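Local coordinates for protein cysteine desulfurase (Thermococcus onnurineus, PDB 5B89) that probably catalyses the pyridoxal-phosphate-dependent removal of sulfur from L-cysteine, passing it to a sulfur carrier and releasing L-alanine, at residues B[108-113]-B[206-211]; B[115-120]-B[175-180]; B[220-223]-B[229-232]. All coordinates share one frame; numbering follows the deposited sequence.

Contact 1 (B[108-113]-B[206-211]); sequences ESLNLV and IFVVDA. With PLP (pyridoxal-5'-phosphate), chain G.
Leu-110 and Val-113, one turn apart on helix 106-117, face Val-208 and Asp-210 of strand 206-210; the short helix and strand segments run nearly antiparallel at 165°, with their axes 10.1 Å apart. The two methyls of Leu-110 divide the work. CD2 lies 4.0 Å from Val-208 CG1, while the Leu-110 and Asp-210 side chains cross at about a right angle, with CD1 of Leu-110 4.0 Å from CG of Asp-210. Val-208 is shared between both helix residues: its other methyl, CG2, meets Val-113 CG1 tip to tip at 4.0 Å. The contact is wholly buried and apolar except for the aspartate.

Asp-210 carries the cofactor end. Its CG stands anti to the backbone N (chi1 171°), which sends the carboxylate past Leu-110 to the pyridine ring, where OD2 approaches PLP N1 to 2.6 Å. The other oxygen, OD1, takes a hydrogen bond from the backbone N of Ala-212, so each carboxylate oxygen has its own partner and the rotation of the group is fixed. An asparagine here, having no negative charge, would probably stabilise a protonated pyridine nitrogen less well. Gln-213, Ser-233, Ser-107 and His-235, together with Thr-288 of the second subunit, also hydrogen-bond PLP. An aspartate at a strand end facing the pyridine nitrogen, in a large domain built of helices on a central sheet, is characteristic of fold-type I PLP enzymes, to which class-V aminotransferases belong.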
loop_
_atom_site.group_PDB
_atom_site.type_symbol
_atom_site.label_atom_id
_atom_site.label_comp_id
_atom_site.label_asym_id
_atom_site.label_seq_id
_atom_site.Cartn_x
_atom_site.Cartn_y
_atom_site.Cartn_z
ATOM N N GLU B 108 6.170 5.083 -3.517
ATOM C CA GLU B 108 5.280 4.557 -4.561
ATOM C C GLU B 108 4.800 5.744 -5.431
ATOM O O GLU B 108 4.889 5.684 -6.669
ATOM C CB GLU B 108 4.117 3.751 -4.036
ATOM C CG GLU B 108 3.214 3.220 -5.135
ATOM C CD GLU B 108 1.922 2.562 -4.599
ATOM O OE1 GLU B 108 1.940 2.009 -3.503
ATOM O OE2 GLU B 108 0.971 2.424 -5.391
ATOM N N SER B 109 4.296 6.822 -4.794
ATOM C CA SER B 109 3.808 7.947 -5.569
ATOM C C SER B 109 4.827 8.518 -6.552
ATOM O O SER B 109 4.492 8.706 -7.760
ATOM C CB SER B 109 3.420 9.061 -4.637
ATOM O OG SER B 109 2.339 8.705 -3.790
ATOM N N LEU B 110 6.076 8.688 -6.126
ATOM C CA LEU B 110 7.086 9.259 -7.040
ATOM C C LEU B 110 7.494 8.287 -8.132
ATOM O O LEU B 110 7.639 8.686 -9.277
ATOM C CB LEU B 110 8.333 9.689 -6.247
ATOM C CG LEU B 110 8.093 10.853 -5.285
ATOM C CD1 LEU B 110 9.242 11.026 -4.293
ATOM C CD2 LEU B 110 7.804 12.193 -5.975
ATOM N N ASN B 111 7.555 7.015 -7.811
ATOM C CA ASN B 111 7.808 5.996 -8.849
ATOM C C ASN B 111 6.668 6.023 -9.857
ATOM O O ASN B 111 6.909 5.883 -11.048
ATOM C CB ASN B 111 7.910 4.594 -8.260
ATOM C CG ASN B 111 9.323 4.283 -7.801
ATOM O OD1 ASN B 111 10.154 3.703 -8.541
ATOM N ND2 ASN B 111 9.638 4.618 -6.550
ATOM N N LEU B 112 5.405 6.141 -9.402
ATOM C CA LEU B 112 4.263 6.195 -10.340
ATOM C C LEU B 112 4.372 7.382 -11.260
ATOM O O LEU B 112 3.986 7.255 -12.442
ATOM C CB LEU B 112 2.932 6.185 -9.602
ATOM C CG LEU B 112 2.609 4.917 -8.832
ATOM C CD1 LEU B 112 1.272 5.195 -8.151
ATOM C CD2 LEU B 112 2.607 3.699 -9.717
ATOM N N VAL B 113 4.823 8.508 -10.777
ATOM C CA VAL B 113 5.010 9.668 -11.660
ATOM C C VAL B 113 5.995 9.322 -12.757
ATOM O O VAL B 113 5.687 9.618 -13.950
ATOM C CB VAL B 113 5.420 10.947 -10.910
ATOM C CG1 VAL B 113 5.690 12.156 -11.860
ATOM C CG2 VAL B 113 4.410 11.323 -9.854
ATOM N N ILE B 206 7.236 20.441 -16.368
ATOM C CA ILE B 206 6.352 19.738 -15.409
ATOM C C ILE B 206 7.031 19.870 -14.003
ATOM O O ILE B 206 8.227 19.671 -13.933
ATOM C CB ILE B 206 6.160 18.331 -15.790
ATOM C CG1 ILE B 206 5.401 18.256 -17.133
ATOM C CG2 ILE B 206 5.401 17.548 -14.644
ATOM C CD1 ILE B 206 5.469 16.890 -17.739
ATOM N N PHE B 207 6.233 20.213 -13.000
ATOM C CA PHE B 207 6.753 20.410 -11.617
ATOM C C PHE B 207 6.218 19.304 -10.630
ATOM O O PHE B 207 5.017 19.271 -10.444
ATOM C CB PHE B 207 6.390 21.806 -11.178
ATOM C CG PHE B 207 7.173 22.284 -9.934
ATOM C CD1 PHE B 207 8.555 22.240 -9.904
ATOM C CD2 PHE B 207 6.459 22.751 -8.846
ATOM C CE1 PHE B 207 9.223 22.712 -8.756
ATOM C CE2 PHE B 207 7.094 23.192 -7.718
ATOM C CZ PHE B 207 8.466 23.209 -7.669
ATOM N N VAL B 208 7.144 18.594 -10.126
ATOM C CA VAL B 208 6.879 17.489 -9.178
ATOM C C VAL B 208 7.437 17.852 -7.817
ATOM O O VAL B 208 8.629 18.174 -7.699
ATOM C CB VAL B 208 7.511 16.249 -9.685
ATOM C CG1 VAL B 208 7.245 15.028 -8.769
ATOM C CG2 VAL B 208 7.114 15.861 -11.106
ATOM N N VAL B 209 6.584 17.732 -6.798
ATOM C CA VAL B 209 6.979 18.142 -5.429
ATOM C C VAL B 209 6.943 16.854 -4.511
ATOM O O VAL B 209 5.883 16.223 -4.380
ATOM C CB VAL B 209 6.118 19.213 -4.832
ATOM C CG1 VAL B 209 6.541 19.599 -3.438
ATOM C CG2 VAL B 209 6.137 20.458 -5.723
ATOM N N ASP B 210 8.053 16.568 -3.868
ATOM C CA ASP B 210 8.134 15.554 -2.802
ATOM C C ASP B 210 7.870 16.274 -1.509
ATOM O O ASP B 210 8.764 16.983 -0.953
ATOM C CB ASP B 210 9.514 14.854 -2.796
ATOM C CG ASP B 210 9.777 13.921 -1.586
ATOM O OD1 ASP B 210 8.879 13.899 -0.721
ATOM O OD2 ASP B 210 10.924 13.388 -1.489
ATOM N N ALA B 211 6.636 16.169 -0.966
ATOM C CA ALA B 211 6.172 16.834 0.229
ATOM C C ALA B 211 6.190 15.843 1.429
ATOM O O ALA B 211 5.475 16.122 2.415
ATOM C CB ALA B 211 4.836 17.472 0.004
HETATM N N1 PLP G . 11.102 11.924 0.619
HETATM C C2 PLP G . 11.395 12.590 1.770
HETATM C C2A PLP G . 11.867 14.027 1.742
HETATM C C3 PLP G . 11.276 11.861 2.967
HETATM O O3 PLP G . 11.551 12.478 4.143
HETATM C C4 PLP G . 10.791 10.528 2.949
HETATM C C4A PLP G . 10.740 9.748 4.322
HETATM C C5 PLP G . 10.436 9.957 1.700
HETATM C C6 PLP G . 10.612 10.653 0.523
HETATM C C5A PLP G . 9.960 8.508 1.675
HETATM O O4P PLP G . 8.666 8.424 2.346
HETATM P P PLP G . 8.142 6.970 2.445
HETATM O O1P PLP G . 6.917 7.109 3.212
HETATM O O2P PLP G . 9.224 6.198 3.205
HETATM O O3P PLP G . 7.994 6.441 1.096
#

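Contact 2 (B[115-120]-B[175-180]); sequences LGLGHI and AKLVAV
Leu-117 and Leu-177 meet methyl to methyl, their side chains crossing at about a right angle with CD1 of Leu-117 3.7 Å from CD1 of Leu-177. This is helix-on-sheet packing in the large domain of the aminotransferase fold: the last part of helix 106-117 and the residues after it rest against Lys-176 and Leu-177, at strand 177-181. Trp-141 of helix 139-148 and Val-208 of the adjacent strand also pack on Leu-177.

Closer to the surface, Ile-120 and Lys-176 lie obliquely across each other. The isoleucine places CG1 between its backbone N and carbonyl carbon (chi1 75°), and CD1 at the end of that branch reaches Lys-176 CE at 3.6 Å. Lys-176 bends at chi2 (85°), so that CE, and more distantly CG, lie against Ile-120 CD1. The CE methylene lies nearest the Ile-120 carbonyl, and NZ beyond it is linked to that oxygen through water. Ile-206 adds a further apolar neighbour to Ile-120.

The lysine therefore plays two parts, hydrophobic through its methylenes and polar at its end. NZ stays 3.8 Å from Ile-120 O, and two waters bridge them: each accepts from NZ at 3.0 Å and donates to Ile-120 O, one at 2.9 Å and the other at 3.3 Å.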
loop_
_atom_site.group_PDB
_atom_site.type_symbol
_atom_site.label_atom_id
_atom_site.label_comp_id
_atom_site.label_asym_id
_atom_site.label_seq_id
_atom_site.Cartn_x
_atom_site.Cartn_y
_atom_site.Cartn_z
ATOM N N LEU B 115 6.967 6.386 -13.880
ATOM C CA LEU B 115 6.521 5.338 -14.769
ATOM C C LEU B 115 5.430 5.906 -15.624
ATOM O O LEU B 115 5.470 5.593 -16.849
ATOM C CB LEU B 115 5.968 4.193 -13.939
ATOM C CG LEU B 115 7.061 3.375 -13.185
ATOM C CD1 LEU B 115 6.412 2.420 -12.176
ATOM C CD2 LEU B 115 7.933 2.559 -14.132
ATOM N N GLY B 116 4.517 6.702 -15.117
ATOM C CA GLY B 116 3.412 7.208 -15.889
ATOM C C GLY B 116 3.706 8.310 -16.877
ATOM O O GLY B 116 2.914 8.544 -17.737
ATOM N N LEU B 117 4.845 8.952 -16.718
ATOM C CA LEU B 117 5.254 10.006 -17.619
ATOM C C LEU B 117 6.411 9.602 -18.507
ATOM O O LEU B 117 6.775 10.351 -19.300
ATOM C CB LEU B 117 5.695 11.278 -16.882
ATOM C CG LEU B 117 4.617 12.002 -16.093
ATOM C CD1 LEU B 117 5.225 13.209 -15.424
ATOM C CD2 LEU B 117 3.471 12.426 -16.979
ATOM N N GLY B 118 6.958 8.419 -18.347
ATOM C CA GLY B 118 8.115 8.021 -19.123
ATOM C C GLY B 118 7.958 8.211 -20.605
ATOM O O GLY B 118 8.870 8.602 -21.270
ATOM N N HIS B 119 6.775 7.936 -21.067
ATOM C CA HIS B 119 6.464 8.022 -22.546
ATOM C C HIS B 119 6.593 9.415 -23.089
ATOM O O HIS B 119 6.776 9.545 -24.312
ATOM C CB HIS B 119 5.053 7.440 -22.797
ATOM C CG HIS B 119 3.954 8.273 -22.244
ATOM N ND1 HIS B 119 3.234 9.222 -22.928
ATOM C CD2 HIS B 119 3.487 8.320 -20.972
ATOM C CE1 HIS B 119 2.351 9.785 -22.126
ATOM N NE2 HIS B 119 2.502 9.256 -20.930
ATOM N N ILE B 120 6.579 10.492 -22.275
ATOM C CA ILE B 120 6.637 11.841 -22.815
ATOM C C ILE B 120 8.057 12.251 -23.212
ATOM O O ILE B 120 8.213 13.256 -23.897
ATOM C CB ILE B 120 6.063 12.911 -21.871
ATOM C CG1 ILE B 120 6.974 13.260 -20.674
ATOM C CG2 ILE B 120 4.702 12.500 -21.378
ATOM C CD1 ILE B 120 6.520 14.491 -19.861
ATOM N N ALA B 175 13.990 22.610 -19.381
ATOM C CA ALA B 175 13.783 21.314 -18.786
ATOM C C ALA B 175 12.374 20.759 -19.132
ATOM O O ALA B 175 11.440 21.527 -19.143
ATOM C CB ALA B 175 13.877 21.472 -17.266
ATOM N N LYS B 176 12.268 19.436 -19.292
ATOM C CA LYS B 176 10.998 18.810 -19.485
ATOM C C LYS B 176 10.236 18.638 -18.144
ATOM O O LYS B 176 8.993 18.755 -18.108
ATOM C CB LYS B 176 11.185 17.476 -20.185
ATOM C CG LYS B 176 9.916 16.696 -20.538
ATOM C CD LYS B 176 9.469 17.242 -21.850
ATOM C CE LYS B 176 8.288 16.461 -22.361
ATOM N NZ LYS B 176 7.966 17.085 -23.684
ATOM N N LEU B 177 11.018 18.355 -17.115
ATOM C CA LEU B 177 10.418 18.031 -15.788
ATOM C C LEU B 177 11.457 18.470 -14.746
ATOM O O LEU B 177 12.651 18.289 -14.913
ATOM C CB LEU B 177 10.101 16.559 -15.734
ATOM C CG LEU B 177 9.396 16.074 -14.410
ATOM C CD1 LEU B 177 8.393 14.954 -14.710
ATOM C CD2 LEU B 177 10.381 15.634 -13.364
ATOM N N VAL B 178 10.890 18.962 -13.660
ATOM C CA VAL B 178 11.643 19.446 -12.473
ATOM C C VAL B 178 11.025 18.686 -11.277
ATOM O O VAL B 178 9.773 18.800 -11.101
ATOM C CB VAL B 178 11.525 20.896 -12.299
ATOM C CG1 VAL B 178 12.226 21.391 -11.038
ATOM C CG2 VAL B 178 12.099 21.718 -13.479
ATOM N N ALA B 179 11.861 18.038 -10.488
ATOM C CA ALA B 179 11.417 17.350 -9.294
ATOM C C ALA B 179 12.191 17.855 -8.096
ATOM O O ALA B 179 13.371 17.794 -8.080
ATOM C CB ALA B 179 11.600 15.862 -9.439
ATOM N N VAL B 180 11.488 18.337 -7.093
ATOM C CA VAL B 180 12.173 18.827 -5.903
ATOM C C VAL B 180 11.466 18.444 -4.611
ATOM O O VAL B 180 10.285 18.285 -4.550
ATOM C CB VAL B 180 12.346 20.349 -5.907
ATOM C CG1 VAL B 180 13.078 20.809 -7.179
ATOM C CG2 VAL B 180 11.012 21.013 -5.795
HETATM O O HOH W 1 9.922 15.599 -25.366
HETATM O O HOH W 2 6.160 15.007 -24.953
#

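Contact 3 (B[220-223]-B[229-232]); sequences VNVK and FLAF
Leu-230 turns CD1 toward Val-220 and Val-222, and this one methyl serves both valines. It lies 3.8 Å from Val-220 CG1, where the two side chains slant across one another, and a looser 4.2 Å from Val-222 CG1. All three residues are buried, and the contact is purely apolar.

Leu-230 extends its CG anti to the backbone N (chi1 -176°), which carries the branched end out from the strand toward the valines. Asn-221, between the valines, points its CB away from the strand, and its OD1 accepts a hydrogen bond from Lys-224 N, tying the chain just beyond the contact to the asparagine.

Further out, Ser-214 packs on Val-220, Ala-211 packs on Leu-230, and Tyr-248 of strand 245-249 touches both Leu-230 and Val-222. Backbone bonding of Val-222 to Ile-93 ties the 220-223 loop to the end of helix 73-93, and the side chains of these two residues also meet. Strand 229-233 itself runs between strands 206-210 and 245-249, bonded through its backbone to both. The loop and helix 73-93 lie on the Leu-230 side of the sheet, while Phe-229 and Ala-231 face helix 106-117 on the other.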
loop_
_atom_site.group_PDB
_atom_site.type_symbol
_atom_site.label_atom_id
_atom_site.label_comp_id
_atom_site.label_asym_id
_atom_site.label_seq_id
_atom_site.Cartn_x
_atom_site.Cartn_y
_atom_site.Cartn_z
ATOM N N VAL B 220 0.982 22.989 2.933
ATOM C CA VAL B 220 1.246 22.367 1.680
ATOM C C VAL B 220 0.064 22.588 0.771
ATOM O O VAL B 220 -0.997 22.050 1.076
ATOM C CB VAL B 220 1.589 20.850 1.788
ATOM C CG1 VAL B 220 1.673 20.223 0.395
ATOM C CG2 VAL B 220 2.897 20.721 2.520
ATOM N N ASN B 221 0.170 23.448 -0.267
ATOM C CA ASN B 221 -0.986 23.807 -1.045
ATOM C C ASN B 221 -0.573 23.738 -2.509
ATOM O O ASN B 221 0.385 24.435 -2.939
ATOM C CB ASN B 221 -1.418 25.219 -0.720
ATOM C CG ASN B 221 -2.625 25.650 -1.495
ATOM O OD1 ASN B 221 -2.529 25.892 -2.651
ATOM N ND2 ASN B 221 -3.804 25.546 -0.889
ATOM N N VAL B 222 -1.242 22.924 -3.307
ATOM C CA VAL B 222 -0.839 22.663 -4.635
ATOM C C VAL B 222 -0.848 23.916 -5.565
ATOM O O VAL B 222 -0.069 23.993 -6.514
ATOM C CB VAL B 222 -1.558 21.488 -5.308
ATOM C CG1 VAL B 222 -1.237 20.167 -4.551
ATOM C CG2 VAL B 222 -3.035 21.755 -5.428
ATOM N N LYS B 223 -1.825 24.750 -5.338
ATOM C CA LYS B 223 -1.960 26.048 -6.129
ATOM C C LYS B 223 -0.766 27.003 -5.821
ATOM O O LYS B 223 -0.057 27.455 -6.775
ATOM C CB LYS B 223 -3.276 26.710 -5.773
ATOM C CG LYS B 223 -4.545 25.850 -6.029
ATOM C CD LYS B 223 -5.918 26.388 -5.526
ATOM C CE LYS B 223 -6.522 25.637 -4.293
ATOM N NZ LYS B 223 -6.498 26.406 -2.963
ATOM N N PHE B 229 2.422 17.530 -9.935
ATOM C CA PHE B 229 2.336 16.257 -9.174
ATOM C C PHE B 229 2.886 16.577 -7.847
ATOM O O PHE B 229 3.861 17.330 -7.683
ATOM C CB PHE B 229 3.121 15.178 -9.850
ATOM C CG PHE B 229 2.607 14.826 -11.213
ATOM C CD1 PHE B 229 2.988 15.540 -12.296
ATOM C CD2 PHE B 229 1.783 13.731 -11.400
ATOM C CE1 PHE B 229 2.493 15.197 -13.554
ATOM C CE2 PHE B 229 1.248 13.403 -12.646
ATOM C CZ PHE B 229 1.630 14.120 -13.699
ATOM N N LEU B 230 2.305 15.905 -6.829
ATOM C CA LEU B 230 2.765 16.093 -5.428
ATOM C C LEU B 230 2.569 14.828 -4.657
ATOM O O LEU B 230 1.529 14.206 -4.847
ATOM C CB LEU B 230 2.145 17.262 -4.776
ATOM C CG LEU B 230 2.618 17.613 -3.360
ATOM C CD1 LEU B 230 2.577 19.069 -3.121
ATOM C CD2 LEU B 230 1.762 16.914 -2.344
ATOM N N ALA B 231 3.569 14.443 -3.873
ATOM C CA ALA B 231 3.490 13.128 -3.127
ATOM C C ALA B 231 3.715 13.418 -1.650
ATOM O O ALA B 231 4.509 14.284 -1.283
ATOM C CB ALA B 231 4.609 12.233 -3.623
ATOM N N PHE B 232 2.986 12.736 -0.782
ATOM C CA PHE B 232 3.278 12.708 0.648
ATOM C C PHE B 232 2.877 11.399 1.269
ATOM O O PHE B 232 2.235 10.596 0.628
ATOM C CB PHE B 232 2.732 13.896 1.371
ATOM C CG PHE B 232 1.259 13.971 1.539
ATOM C CD1 PHE B 232 0.684 13.440 2.693
ATOM C CD2 PHE B 232 0.431 14.621 0.644
ATOM C CE1 PHE B 232 -0.621 13.563 2.960
ATOM C CE2 PHE B 232 -0.893 14.759 0.928
ATOM C CZ PHE B 232 -1.453 14.190 2.091
#

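Overall arrangement
Helix 106-117, with the residues that follow it in contact 2, supplies one side of contacts 1 and 2, and segments on neighbouring strands 206-210 and 177-181 the other. Their centres are 9 Å apart, joined by probable hydrogen bonds from Val-178 N to Ile-206 O and from Val-208 N to Val-178 O, each 2.8 Å. The strand of contact 3, 229-233, borders strand 206-210 on its other side: Val-209 N lies 2.9 Å from Phe-229 O. Phe-229 also links contacts 2 and 3, its CE1 3.9 Å from Leu-117 CD1. Contact 1 reaches PLP directly; the Leu-230 side chain of contact 3 remains about 11 Å from it, and contact 2 lies away from the active site.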